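Local coordinates for laccase (Uncultured bacterium, PDB 4F7K), which probably oxidises phenolic and similar substrates while reducing dioxygen to water, as an extracellular laccase of the multicopper oxidase family, at residues 15-20 / 165-170; 64-69 / 92-97; 356-361 / 386-391. One frame throughout, in Å; residues are numbered along the deposited sequence.

Contact 1: residues 15-20 / 165-170; sequences ILPEGE and GNFARA
Phe167 carries its ring toward Ile15 by setting CG anti to the backbone N (chi1 -164°), while the CG2 branch of Ile15, itself anti to its own backbone N, comes to meet the ring; the two side chains cross obliquely. The touch is at one side of the ring, where CE2 lies 3.7 Å from Ile15 CG2. The carbonyl oxygen of Ile15 stands at the ring edge, near its plane, 3.6 Å from CE2. Farther round, Phe167 CZ has looser neighbours, Leu16 CA and Pro17 CD, each 4.3 Å away.

Ile15 and its neighbours belong to the loop between strands 4-13 and 23-28 of the first cupredoxin-like domain, and Phe167 and Arg169 to strand 167-173, which borders the six-stranded sheet of the next, so the contact joins two domains at the surface of the molecule. Pro17 starts a type II turn closed by Glu20 N on Pro17 O, with Gly19 at positive phi.

Arg169 supplies the polar link. Its chain bends at chi3 (91°), where NE turns off the line of the aliphatic part, and NH1 gives a weak hydrogen bond of 2.7 Å to Ile15 O, with an N-H...O angle of only 129°. NH1 also bonds weakly to Gln14 O, and the side chains of Ile15 and Arg169 both rest on Trp140 of strand 131-140.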
ATOM      1  N   ILE A  15     -12.216  -8.186 -13.946  1.00 36.18           N
ATOM      2  CA  ILE A  15     -12.642  -7.629 -12.673  1.00 35.99           C
ATOM      3  C   ILE A  15     -14.010  -8.162 -12.251  1.00 38.16           C
ATOM      4  O   ILE A  15     -14.142  -8.709 -11.141  1.00 39.27           O
ATOM      5  CB  ILE A  15     -12.619  -6.101 -12.722  1.00 35.15           C
ATOM      6  CG1 ILE A  15     -11.186  -5.664 -13.009  1.00 33.60           C
ATOM      7  CG2 ILE A  15     -13.135  -5.547 -11.398  1.00 35.06           C
ATOM      8  CD1 ILE A  15     -11.021  -4.279 -13.489  1.00 38.45           C
ATOM      9  N   LEU A  16     -15.007  -8.010 -13.131  1.00 38.43           N
ATOM     10  CA  LEU A  16     -16.333  -8.589 -12.971  1.00 41.05           C
ATOM     11  C   LEU A  16     -16.201 -10.118 -12.950  1.00 43.18           C
ATOM     12  O   LEU A  16     -15.193 -10.645 -13.393  1.00 43.17           O
ATOM     13  CB  LEU A  16     -17.264  -8.152 -14.137  1.00 40.97           C
ATOM     14  CG  LEU A  16     -17.684  -6.671 -14.295  1.00 39.77           C
ATOM     15  CD1 LEU A  16     -18.390  -6.395 -15.647  1.00 36.56           C
ATOM     16  CD2 LEU A  16     -18.575  -6.181 -13.156  1.00 36.75           C
ATOM     17  N   PRO A  17     -17.206 -10.834 -12.419  1.00 46.01           N
ATOM     18  CA  PRO A  17     -17.182 -12.276 -12.330  1.00 48.47           C
ATOM     19  C   PRO A  17     -16.986 -12.968 -13.673  1.00 50.79           C
ATOM     20  O   PRO A  17     -17.240 -12.378 -14.732  1.00 50.74           O
ATOM     21  CB  PRO A  17     -18.588 -12.600 -11.834  1.00 50.71           C
ATOM     22  CG  PRO A  17     -18.935 -11.452 -10.970  1.00 49.32           C
ATOM     23  CD  PRO A  17     -18.360 -10.271 -11.694  1.00 47.67           C
ATOM     24  N   GLU A  18     -16.566 -14.233 -13.615  1.00 52.69           N
ATOM     25  CA  GLU A  18     -16.390 -15.033 -14.809  1.00 54.48           C
ATOM     26  C   GLU A  18     -17.677 -15.130 -15.605  1.00 56.40           C
ATOM     27  O   GLU A  18     -18.779 -15.239 -15.039  1.00 58.06           O
ATOM     28  CB  GLU A  18     -15.860 -16.427 -14.475  1.00 55.94           C
ATOM     29  CD  GLU A  18     -13.557 -15.713 -15.287  0.30 51.69           C
ATOM     30  OE1 GLU A  18     -12.863 -15.551 -16.313  0.30 51.12           O
ATOM     31  OE2 GLU A  18     -13.407 -15.019 -14.258  0.30 49.84           O
ATOM     32  N   GLY A  19     -17.526 -15.064 -16.923  1.00 56.34           N
ATOM     33  CA  GLY A  19     -18.674 -15.018 -17.820  1.00 57.84           C
ATOM     34  C   GLY A  19     -19.197 -13.608 -18.060  1.00 56.32           C
ATOM     35  O   GLY A  19     -20.037 -13.406 -18.929  1.00 58.90           O
ATOM     36  N   GLU A  20     -18.739 -12.650 -17.258  1.00 53.07           N
ATOM     37  CA  GLU A  20     -19.011 -11.242 -17.476  1.00 50.81           C
ATOM     38  C   GLU A  20     -17.786 -10.572 -18.111  1.00 47.41           C
ATOM     39  O   GLU A  20     -16.686 -11.128 -18.081  1.00 46.29           O
ATOM     40  CB  GLU A  20     -19.390 -10.569 -16.169  1.00 50.66           C
ATOM     41  CG  GLU A  20     -20.827 -10.875 -15.726  1.00 57.38           C
ATOM     42  CD  GLU A  20     -21.315  -9.900 -14.669  1.00 62.36           C
ATOM     43  OE1 GLU A  20     -21.864  -8.835 -15.041  1.00 64.87           O
ATOM     44  OE2 GLU A  20     -21.133 -10.191 -13.464  1.00 65.68           O
ATOM     45  N   GLY A 165     -20.093   3.778  -3.233  1.00 50.98           N
ATOM     46  CA  GLY A 165     -19.172   2.705  -3.554  1.00 49.99           C
ATOM     47  C   GLY A 165     -19.871   1.389  -3.748  1.00 50.58           C
ATOM     48  O   GLY A 165     -20.539   0.878  -2.824  1.00 50.37           O
ATOM     49  N   ASN A 166     -19.691   0.828  -4.945  0.60 49.99           N
ATOM     50  CA  ASN A 166     -20.460  -0.335  -5.317  0.60 50.99           C
ATOM     51  C   ASN A 166     -19.738  -1.678  -5.552  1.00 49.20           C
ATOM     52  O   ASN A 166     -20.192  -2.700  -5.041  1.00 50.46           O
ATOM     53  CB  ASN A 166     -21.431  -0.024  -6.468  1.00 52.28           C
ATOM     54  CG  ASN A 166     -22.650  -0.886  -6.393  1.00 56.14           C
ATOM     55  OD1 ASN A 166     -22.716  -1.770  -5.539  1.00 60.28           O
ATOM     56  ND2 ASN A 166     -23.642  -0.637  -7.250  1.00 61.45           N
ATOM     57  N   PHE A 167     -18.689  -1.694  -6.366  1.00 46.65           N
ATOM     58  CA  PHE A 167     -18.012  -2.949  -6.646  1.00 44.01           C
ATOM     59  C   PHE A 167     -16.605  -2.897  -6.065  1.00 40.41           C
ATOM     60  O   PHE A 167     -15.782  -2.127  -6.509  1.00 39.98           O
ATOM     61  CB  PHE A 167     -18.002  -3.266  -8.153  1.00 44.94           C
ATOM     62  CG  PHE A 167     -17.657  -4.695  -8.452  1.00 46.63           C
ATOM     63  CD1 PHE A 167     -18.575  -5.713  -8.187  1.00 50.57           C
ATOM     64  CD2 PHE A 167     -16.391  -5.037  -8.940  1.00 46.78           C
ATOM     65  CE1 PHE A 167     -18.244  -7.047  -8.425  1.00 52.02           C
ATOM     66  CE2 PHE A 167     -16.041  -6.360  -9.182  1.00 47.30           C
ATOM     67  CZ  PHE A 167     -16.954  -7.371  -8.919  1.00 50.81           C
ATOM     68  N   ALA A 168     -16.371  -3.675  -5.019  1.00 37.74           N
ATOM     69  CA  ALA A 168     -15.086  -3.704  -4.326  1.00 33.77           C
ATOM     70  C   ALA A 168     -14.656  -5.156  -4.346  1.00 31.88           C
ATOM     71  O   ALA A 168     -15.497  -6.016  -4.243  1.00 30.81           O
ATOM     72  CB  ALA A 168     -15.255  -3.192  -2.914  1.00 32.73           C
ATOM     73  N   ARG A 169     -13.371  -5.422  -4.572  1.00 30.23           N
ATOM     74  CA  ARG A 169     -12.858  -6.776  -4.573  1.00 31.54           C
ATOM     75  C   ARG A 169     -11.512  -6.854  -3.926  1.00 30.34           C
ATOM     76  O   ARG A 169     -10.715  -5.925  -4.053  1.00 30.62           O
ATOM     77  CB  ARG A 169     -12.667  -7.314  -5.991  1.00 31.81           C
ATOM     78  CG  ARG A 169     -13.810  -8.124  -6.505  1.00 37.16           C
ATOM     79  CD  ARG A 169     -13.467  -8.630  -7.879  1.00 38.89           C
ATOM     80  NE  ARG A 169     -12.842  -9.917  -7.765  1.00 40.96           N
ATOM     81  CZ  ARG A 169     -12.215 -10.555  -8.741  1.00 44.39           C
ATOM     82  NH1 ARG A 169     -12.118 -10.025  -9.978  1.00 41.61           N
ATOM     83  NH2 ARG A 169     -11.675 -11.740  -8.460  1.00 44.46           N
ATOM     84  N   ALA A 170     -11.282  -7.986  -3.274  1.00 29.85           N
ATOM     85  CA  ALA A 170      -9.990  -8.405  -2.783  1.00 30.39           C
ATOM     86  C   ALA A 170      -9.394  -9.381  -3.803  1.00 31.10           C
ATOM     87  O   ALA A 170      -9.883 -10.464  -3.970  1.00 32.18           O
ATOM     88  CB  ALA A 170     -10.161  -9.111  -1.418  1.00 30.69           C
TER

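Contact 2: residues 64-69 / 92-97; sequences LRIDNA and RAPDAG
Arg65 and Asp95 form a salt bridge, with NH1 of the guanidinium 2.8 Å from OD1 of the carboxylate. The acceptor lies almost in the guanidinium plane, whereas the nitrogen approaches OD1 on its syn side and 35° out of the carboxylate plane; the N-H...O angle of 136° shows a bent bond. The two side chains cross at about a right angle, with their flat groups 28° apart. NH1 also donates to Glu282 O, so this one nitrogen is shared between a carboxylate and a backbone carbonyl.

Water joins the same pair a second time. One molecule accepts from Arg65 N at 2.8 Å and donates to Asp95 OD2 at 2.6 Å, so that the buried carboxylate holds the arginine by both its side chain and its backbone. A second water accepts from Asp67 N and, weakly, from Arg92 N.

These links lie in the first cupredoxin-like domain, just after the HWHG motif, whose histidines in multicopper oxidases bind the trinuclear copper cluster. They tie the loop leaving strand 59-62 to the connection between strands 86-92 and 97-103. Arg65 sits at the centre of an inverse gamma turn, and Asp67 OD1, accepting from Ala69 N, makes an Asx turn.

Van der Waals contacts fill in around them. Leu64 CD1 and Ala93 CB make an apolar pair at 4.0 Å. Two other carbons lie against carbonyl oxygens: Pro94 CG is 3.4 Å from Arg65 O, and the CG2 branch of Ile66, anti to the carbonyl carbon and beside the backbone N, reaches Arg92 O at 3.7 Å.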
ATOM      1  N   LEU A  64       9.246   2.584   0.321  1.00 38.25           N
ATOM      2  CA  LEU A  64      10.654   2.230   0.221  1.00 39.43           C
ATOM      3  C   LEU A  64      11.478   3.388   0.779  1.00 41.48           C
ATOM      4  O   LEU A  64      11.383   4.510   0.297  1.00 41.92           O
ATOM      5  CB  LEU A  64      11.037   1.900  -1.231  1.00 37.97           C
ATOM      6  CG  LEU A  64      10.854   0.471  -1.789  1.00 38.43           C
ATOM      7  CD1 LEU A  64      11.627  -0.567  -0.968  1.00 36.31           C
ATOM      8  CD2 LEU A  64       9.396   0.035  -1.913  1.00 35.93           C
ATOM      9  N   ARG A  65      12.262   3.101   1.814  1.00 44.10           N
ATOM     10  CA  ARG A  65      13.204   4.034   2.380  1.00 46.61           C
ATOM     11  C   ARG A  65      14.474   3.917   1.558  1.00 47.88           C
ATOM     12  O   ARG A  65      15.452   3.288   2.006  1.00 50.03           O
ATOM     13  CB  ARG A  65      13.532   3.644   3.829  1.00 49.13           C
ATOM     14  CG  ARG A  65      12.374   3.727   4.830  1.00 49.92           C
ATOM     15  CD  ARG A  65      12.629   2.714   5.942  1.00 51.31           C
ATOM     16  NE  ARG A  65      13.072   3.359   7.154  1.00 57.31           N
ATOM     17  CZ  ARG A  65      13.636   2.743   8.189  1.00 59.17           C
ATOM     18  NH1 ARG A  65      13.874   1.427   8.197  1.00 58.25           N
ATOM     19  NH2 ARG A  65      13.989   3.473   9.216  1.00 63.41           N
ATOM     20  N   ILE A  66      14.467   4.513   0.367  1.00 47.00           N
ATOM     21  CA  ILE A  66      15.519   4.273  -0.641  1.00 47.08           C
ATOM     22  C   ILE A  66      16.225   5.540  -1.118  1.00 48.05           C
ATOM     23  O   ILE A  66      15.872   6.654  -0.706  1.00 47.72           O
ATOM     24  CB  ILE A  66      14.938   3.549  -1.881  1.00 45.56           C
ATOM     25  CG1 ILE A  66      13.853   4.408  -2.564  1.00 42.98           C
ATOM     26  CG2 ILE A  66      14.437   2.165  -1.496  1.00 44.75           C
ATOM     27  CD1 ILE A  66      13.370   3.865  -3.925  1.00 40.86           C
ATOM     28  N   ASP A  67      17.215   5.359  -1.999  1.00 48.37           N
ATOM     29  CA  ASP A  67      17.870   6.484  -2.663  1.00 49.81           C
ATOM     30  C   ASP A  67      16.832   7.399  -3.335  1.00 47.90           C
ATOM     31  O   ASP A  67      15.966   6.944  -4.107  1.00 45.99           O
ATOM     32  CB  ASP A  67      18.916   5.971  -3.661  1.00 51.37           C
ATOM     33  CG  ASP A  67      19.475   7.069  -4.590  1.00 54.29           C
ATOM     34  OD1 ASP A  67      19.271   8.282  -4.338  1.00 54.30           O
ATOM     35  OD2 ASP A  67      20.137   6.687  -5.593  1.00 56.99           O
ATOM     36  N   ASN A  68      16.936   8.685  -3.010  1.00 48.32           N
ATOM     37  CA  ASN A  68      15.993   9.714  -3.424  1.00 46.25           C
ATOM     38  C   ASN A  68      15.827   9.818  -4.930  1.00 44.81           C
ATOM     39  O   ASN A  68      14.741  10.117  -5.399  1.00 41.68           O
ATOM     40  CB  ASN A  68      16.399  11.083  -2.848  1.00 47.46           C
ATOM     41  CG  ASN A  68      15.344  12.185  -3.094  1.00 48.32           C
ATOM     42  OD1 ASN A  68      14.140  12.007  -2.813  1.00 48.90           O
ATOM     43  ND2 ASN A  68      15.794  13.322  -3.622  1.00 46.33           N
ATOM     44  N   ALA A  69      16.921   9.574  -5.667  1.00 46.18           N
ATOM     45  CA  ALA A  69      16.943   9.713  -7.121  1.00 45.82           C
ATOM     46  C   ALA A  69      15.993   8.717  -7.767  1.00 43.52           C
ATOM     47  O   ALA A  69      15.623   8.883  -8.937  1.00 42.59           O
ATOM     48  CB  ALA A  69      18.367   9.541  -7.677  1.00 47.55           C
ATOM     49  N   ARG A  92      18.644  -0.533  -3.492  1.00 47.69           N
ATOM     50  CA  ARG A  92      18.700  -1.581  -2.471  1.00 49.18           C
ATOM     51  C   ARG A  92      17.471  -1.422  -1.578  1.00 48.48           C
ATOM     52  O   ARG A  92      17.125  -0.301  -1.196  1.00 50.30           O
ATOM     53  CB  ARG A  92      19.999  -1.488  -1.656  1.00 51.56           C
ATOM     54  CG  ARG A  92      21.242  -1.988  -2.421  1.00 52.61           C
ATOM     55  CD  ARG A  92      22.481  -2.226  -1.508  1.00 55.74           C
ATOM     56  NE  ARG A  92      23.701  -2.557  -2.265  1.00 53.88           N
ATOM     57  CZ  ARG A  92      24.032  -3.784  -2.664  0.60 53.92           C
ATOM     58  NH1 ARG A  92      23.243  -4.815  -2.376  0.60 51.10           N
ATOM     59  NH2 ARG A  92      25.163  -3.986  -3.348  0.60 54.26           N
ATOM     60  N   ALA A  93      16.782  -2.517  -1.279  1.00 47.68           N
ATOM     61  CA  ALA A  93      15.649  -2.460  -0.356  1.00 46.55           C
ATOM     62  C   ALA A  93      16.139  -2.839   1.035  1.00 47.89           C
ATOM     63  O   ALA A  93      16.620  -3.952   1.241  1.00 50.23           O
ATOM     64  CB  ALA A  93      14.505  -3.367  -0.819  1.00 44.96           C
ATOM     65  N   PRO A  94      16.066  -1.902   1.992  1.00 47.92           N
ATOM     66  CA  PRO A  94      16.705  -2.153   3.284  1.00 49.23           C
ATOM     67  C   PRO A  94      15.750  -2.765   4.323  1.00 48.58           C
ATOM     68  O   PRO A  94      16.203  -3.234   5.370  1.00 49.21           O
ATOM     69  CB  PRO A  94      17.140  -0.743   3.716  1.00 50.37           C
ATOM     70  CG  PRO A  94      16.003   0.129   3.169  1.00 48.23           C
ATOM     71  CD  PRO A  94      15.541  -0.522   1.895  1.00 46.71           C
ATOM     72  N   ASP A  95      14.444  -2.731   4.060  1.00 45.40           N
ATOM     73  CA  ASP A  95      13.475  -3.281   5.016  1.00 45.65           C
ATOM     74  C   ASP A  95      12.674  -4.418   4.471  1.00 44.21           C
ATOM     75  O   ASP A  95      12.162  -4.348   3.345  1.00 43.99           O
ATOM     76  CB  ASP A  95      12.503  -2.225   5.520  1.00 44.82           C
ATOM     77  CG  ASP A  95      13.179  -0.961   5.873  1.00 46.51           C
ATOM     78  OD1 ASP A  95      14.027  -0.979   6.779  1.00 48.22           O
ATOM     79  OD2 ASP A  95      12.882   0.054   5.216  1.00 46.79           O
ATOM     80  N   ALA A  96      12.527  -5.449   5.291  1.00 45.15           N
ATOM     81  CA  ALA A  96      11.734  -6.599   4.920  1.00 44.80           C
ATOM     82  C   ALA A  96      10.261  -6.241   5.056  1.00 43.06           C
ATOM     83  O   ALA A  96       9.845  -5.707   6.080  1.00 44.31           O
ATOM     84  CB  ALA A  96      12.072  -7.793   5.784  1.00 45.39           C
ATOM     85  N   GLY A  97       9.472  -6.558   4.044  1.00 41.00           N
ATOM     86  CA  GLY A  97       8.033  -6.450   4.213  1.00 39.97           C
ATOM     87  C   GLY A  97       7.241  -6.318   2.920  1.00 37.37           C
ATOM     88  O   GLY A  97       7.786  -6.504   1.841  1.00 34.84           O
TER
HETATM   89  O   HOH W   1      11.729   0.548   2.962  1.00 10.55           O
HETATM   90  O   HOH W   2      18.783   2.584  -2.288  1.00 24.48           O

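Contact 3: residues 356-361 / 386-391; sequences HGHHFF and IVCVFD
The carbonyl oxygen of Phe361 is gripped twice by the opposite strand: Val387 N donates to it at 2.9 Å, and Ile386 CA comes within 3.2 Å in a CA-H...O contact. Phe361 N returns a bond to Val387 O, making this an antiparallel hydrogen-bonded pair. Toward the start of 356-361 the chains part, and a water takes over the link, donating to His359 O and accepting from Val389 N.

Side chains pack on this frame. Ile386 lays CD1 over the centre of the Phe360 ring, 4.1 Å from the centroid and 11° off the normal, a CH-pi contact, while its CG2 touches CD1 of the same ring at 3.6 Å. Phe360 has CG between its backbone N and carbonyl carbon (chi1 56°), which starts the ring on the side where Ile386 lies. On the other side of Cys388, Phe390 points its edge at the face of His358, the planes at 60°, with CD1 over the imidazole. Cys388 SG lies 3.6 Å above the centre of the Phe390 ring and also touches His358 CB.

The His358 ring is fixed in rotation by bonds at both nitrogens. ND1 donates to His356 O at 3.1 Å, nearly straight and in the plane of the ring, and NE2 bonds to Asn392 N. Trp396 meets the ring edge-to-face.

The pairing joins strands 360-363 and 383-390 in one sheet of a cupredoxin-like beta sandwich, and the end of strand 351-355 and the loop that follows carry the HLHGH sequence, whose His354 and His356 probably serve as copper ligands of the trinuclear cluster, as in other laccases.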
ATOM      1  N   HIS A 356       7.091  10.602   1.694  1.00 37.32           N
ATOM      2  CA  HIS A 356       8.019   9.848   0.849  1.00 36.92           C
ATOM      3  C   HIS A 356       9.368   9.645   1.572  1.00 38.79           C
ATOM      4  O   HIS A 356       9.826  10.518   2.312  1.00 39.10           O
ATOM      5  CB  HIS A 356       8.224  10.559  -0.506  1.00 37.31           C
ATOM      6  CG  HIS A 356       7.081  10.384  -1.472  1.00 35.92           C
ATOM      7  ND1 HIS A 356       7.274  10.200  -2.826  1.00 34.17           N
ATOM      8  CD2 HIS A 356       5.742  10.348  -1.278  1.00 33.27           C
ATOM      9  CE1 HIS A 356       6.104  10.091  -3.431  1.00 33.05           C
ATOM     10  NE2 HIS A 356       5.158  10.172  -2.514  1.00 35.90           N
ATOM     11  N   GLY A 357       9.948   8.466   1.374  1.00 38.23           N
ATOM     12  CA  GLY A 357      11.307   8.178   1.777  1.00 40.97           C
ATOM     13  C   GLY A 357      11.525   7.891   3.256  1.00 42.04           C
ATOM     14  O   GLY A 357      12.598   7.563   3.629  1.00 42.82           O
ATOM     15  N   HIS A 358      10.468   7.972   4.053  1.00 41.69           N
ATOM     16  CA  HIS A 358      10.502   7.828   5.495  1.00 42.65           C
ATOM     17  C   HIS A 358       9.250   7.116   5.960  1.00 42.24           C
ATOM     18  O   HIS A 358       8.201   7.190   5.287  1.00 40.14           O
ATOM     19  CB  HIS A 358      10.509   9.220   6.129  1.00 42.76           C
ATOM     20  CG  HIS A 358      11.733   9.995   5.798  1.00 43.88           C
ATOM     21  ND1 HIS A 358      11.913  10.601   4.569  1.00 38.96           N
ATOM     22  CD2 HIS A 358      12.886  10.182   6.498  1.00 42.23           C
ATOM     23  CE1 HIS A 358      13.116  11.157   4.544  1.00 46.45           C
ATOM     24  NE2 HIS A 358      13.719  10.934   5.708  1.00 42.66           N
ATOM     25  N   HIS A 359       9.383   6.393   7.073  1.00 44.28           N
ATOM     26  CA  HIS A 359       8.246   5.990   7.892  1.00 44.72           C
ATOM     27  C   HIS A 359       8.132   6.947   9.076  1.00 47.13           C
ATOM     28  O   HIS A 359       9.077   7.646   9.408  1.00 48.88           O
ATOM     29  CB  HIS A 359       8.395   4.546   8.373  1.00 45.30           C
ATOM     30  CG  HIS A 359       7.903   3.524   7.384  1.00 44.33           C
ATOM     31  ND1 HIS A 359       8.537   3.276   6.180  1.00 43.37           N
ATOM     32  CD2 HIS A 359       6.862   2.663   7.441  1.00 42.04           C
ATOM     33  CE1 HIS A 359       7.887   2.329   5.527  1.00 41.62           C
ATOM     34  NE2 HIS A 359       6.874   1.932   6.274  1.00 41.89           N
ATOM     35  N   PHE A 360       6.963   6.988   9.703  1.00 47.58           N
ATOM     36  CA  PHE A 360       6.714   7.892  10.817  1.00 49.18           C
ATOM     37  C   PHE A 360       5.769   7.250  11.822  1.00 49.88           C
ATOM     38  O   PHE A 360       4.989   6.350  11.458  1.00 48.30           O
ATOM     39  CB  PHE A 360       6.089   9.195  10.315  1.00 47.96           C
ATOM     40  CG  PHE A 360       4.818   8.993   9.531  1.00 45.27           C
ATOM     41  CD1 PHE A 360       3.609   8.792  10.181  1.00 43.35           C
ATOM     42  CD2 PHE A 360       4.842   8.978   8.136  1.00 43.00           C
ATOM     43  CE1 PHE A 360       2.421   8.607   9.454  1.00 42.27           C
ATOM     44  CE2 PHE A 360       3.663   8.778   7.405  1.00 41.43           C
ATOM     45  CZ  PHE A 360       2.448   8.590   8.077  1.00 40.20           C
ATOM     46  N   PHE A 361       5.828   7.727  13.070  1.00 51.78           N
ATOM     47  CA  PHE A 361       4.877   7.307  14.103  1.00 52.50           C
ATOM     48  C   PHE A 361       3.588   8.151  14.134  1.00 51.26           C
ATOM     49  O   PHE A 361       3.651   9.385  14.134  1.00 51.33           O
ATOM     50  CB  PHE A 361       5.517   7.379  15.488  1.00 55.55           C
ATOM     51  CG  PHE A 361       6.662   6.426  15.691  1.00 57.32           C
ATOM     52  CD1 PHE A 361       6.431   5.103  16.076  1.00 57.47           C
ATOM     53  CD2 PHE A 361       7.979   6.864  15.551  1.00 57.34           C
ATOM     54  CE1 PHE A 361       7.496   4.223  16.296  1.00 58.82           C
ATOM     55  CE2 PHE A 361       9.053   5.990  15.759  1.00 58.00           C
ATOM     56  CZ  PHE A 361       8.814   4.670  16.133  1.00 58.75           C
ATOM     57  N   ILE A 386       2.043  13.458  13.788  1.00 54.48           N
ATOM     58  CA  ILE A 386       2.981  12.408  13.449  1.00 54.92           C
ATOM     59  C   ILE A 386       4.384  12.797  13.902  1.00 57.88           C
ATOM     60  O   ILE A 386       4.677  13.982  14.094  1.00 59.42           O
ATOM     61  CB  ILE A 386       2.940  11.992  11.929  1.00 52.45           C
ATOM     62  CG1 ILE A 386       3.364  13.151  11.007  1.00 51.46           C
ATOM     63  CG2 ILE A 386       1.559  11.364  11.567  1.00 49.60           C
ATOM     64  CD1 ILE A 386       3.268  12.823   9.503  1.00 51.00           C
ATOM     65  N   VAL A 387       5.240  11.798  14.100  1.00 59.18           N
ATOM     66  CA  VAL A 387       6.611  12.053  14.497  1.00 62.27           C
ATOM     67  C   VAL A 387       7.565  11.310  13.584  1.00 62.87           C
ATOM     68  O   VAL A 387       7.512  10.083  13.481  1.00 62.34           O
ATOM     69  CB  VAL A 387       6.871  11.712  16.006  1.00 65.06           C
ATOM     70  CG1 VAL A 387       8.343  11.780  16.320  1.00 65.12           C
ATOM     71  CG2 VAL A 387       6.087  12.647  16.907  1.00 64.84           C
ATOM     72  N   CYS A 388       8.435  12.063  12.923  1.00 65.49           N
ATOM     73  CA  CYS A 388       9.347  11.496  11.943  1.00 67.59           C
ATOM     74  C   CYS A 388      10.801  11.889  12.194  1.00 73.17           C
ATOM     75  O   CYS A 388      11.104  13.023  12.496  1.00 74.49           O
ATOM     76  CB  CYS A 388       8.954  11.958  10.550  1.00 64.18           C
ATOM     77  SG  CYS A 388      10.046  11.350   9.271  1.00 61.47           S
ATOM     78  N   VAL A 389      11.705  10.941  12.009  1.00 38.80           N
ATOM     79  CA  VAL A 389      13.124  11.252  12.017  1.00 41.32           C
ATOM     80  C   VAL A 389      13.573  11.328  10.582  1.00 42.81           C
ATOM     81  O   VAL A 389      13.755  10.298   9.928  1.00 43.37           O
ATOM     82  CB  VAL A 389      13.958  10.175  12.802  1.00 42.22           C
ATOM     83  CG1 VAL A 389      15.490  10.451  12.690  1.00 41.92           C
ATOM     84  CG2 VAL A 389      13.522  10.122  14.247  1.00 42.23           C
ATOM     85  N   PHE A 390      13.759  12.552  10.099  1.00 43.99           N
ATOM     86  CA  PHE A 390      14.332  12.783   8.785  1.00 45.89           C
ATOM     87  C   PHE A 390      15.807  12.403   8.588  1.00 47.13           C
ATOM     88  O   PHE A 390      16.677  13.269   8.581  1.00 47.05           O
ATOM     89  CB  PHE A 390      14.056  14.220   8.368  1.00 45.75           C
ATOM     90  CG  PHE A 390      12.584  14.498   8.239  1.00 48.28           C
ATOM     91  CD1 PHE A 390      11.873  14.016   7.137  1.00 48.81           C
ATOM     92  CD2 PHE A 390      11.887  15.150   9.254  1.00 48.65           C
ATOM     93  CE1 PHE A 390      10.511  14.238   7.017  1.00 49.38           C
ATOM     94  CE2 PHE A 390      10.520  15.368   9.145  1.00 49.05           C
ATOM     95  CZ  PHE A 390       9.830  14.915   8.018  1.00 49.17           C
ATOM     96  N   ASP A 391      16.046  11.103   8.376  1.00 48.59           N
ATOM     97  CA  ASP A 391      17.395  10.515   8.209  1.00 49.71           C
ATOM     98  C   ASP A 391      17.772  10.232   6.737  1.00 50.73           C
ATOM     99  O   ASP A 391      18.977  10.051   6.426  1.00 50.70           O
ATOM    100  CB  ASP A 391      17.490   9.198   9.001  1.00 49.43           C
ATOM    101  CG  ASP A 391      16.414   8.187   8.573  1.00 52.01           C
ATOM    102  OD1 ASP A 391      15.570   8.578   7.749  1.00 49.32           O
ATOM    103  OD2 ASP A 391      16.395   7.026   9.046  1.00 53.60           O
TER
HETATM  104  O   HOH W   3      10.648   7.853  11.620  1.00 23.10           O

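From the N terminus, the loop 15-20 opens contact 1, which closes only at 165-170, after the whole of contact 2 has been made: 64-69 and 92-97 meet within that span and close a much shorter loop in the first domain. Contact 3 follows later and in series, joining two strands of the last domain. Contact 1 ties the first domain to the second, its centre about 34 Å from that of contact 2 and 36 Å from that of contact 3. Contacts 2 and 3 adjoin, Arg65 CG packing against Gly357 O and His359 ND1, and Asn392 ND2 bonds to both Ile66 O and Gly357 O, which bridges first and last domains.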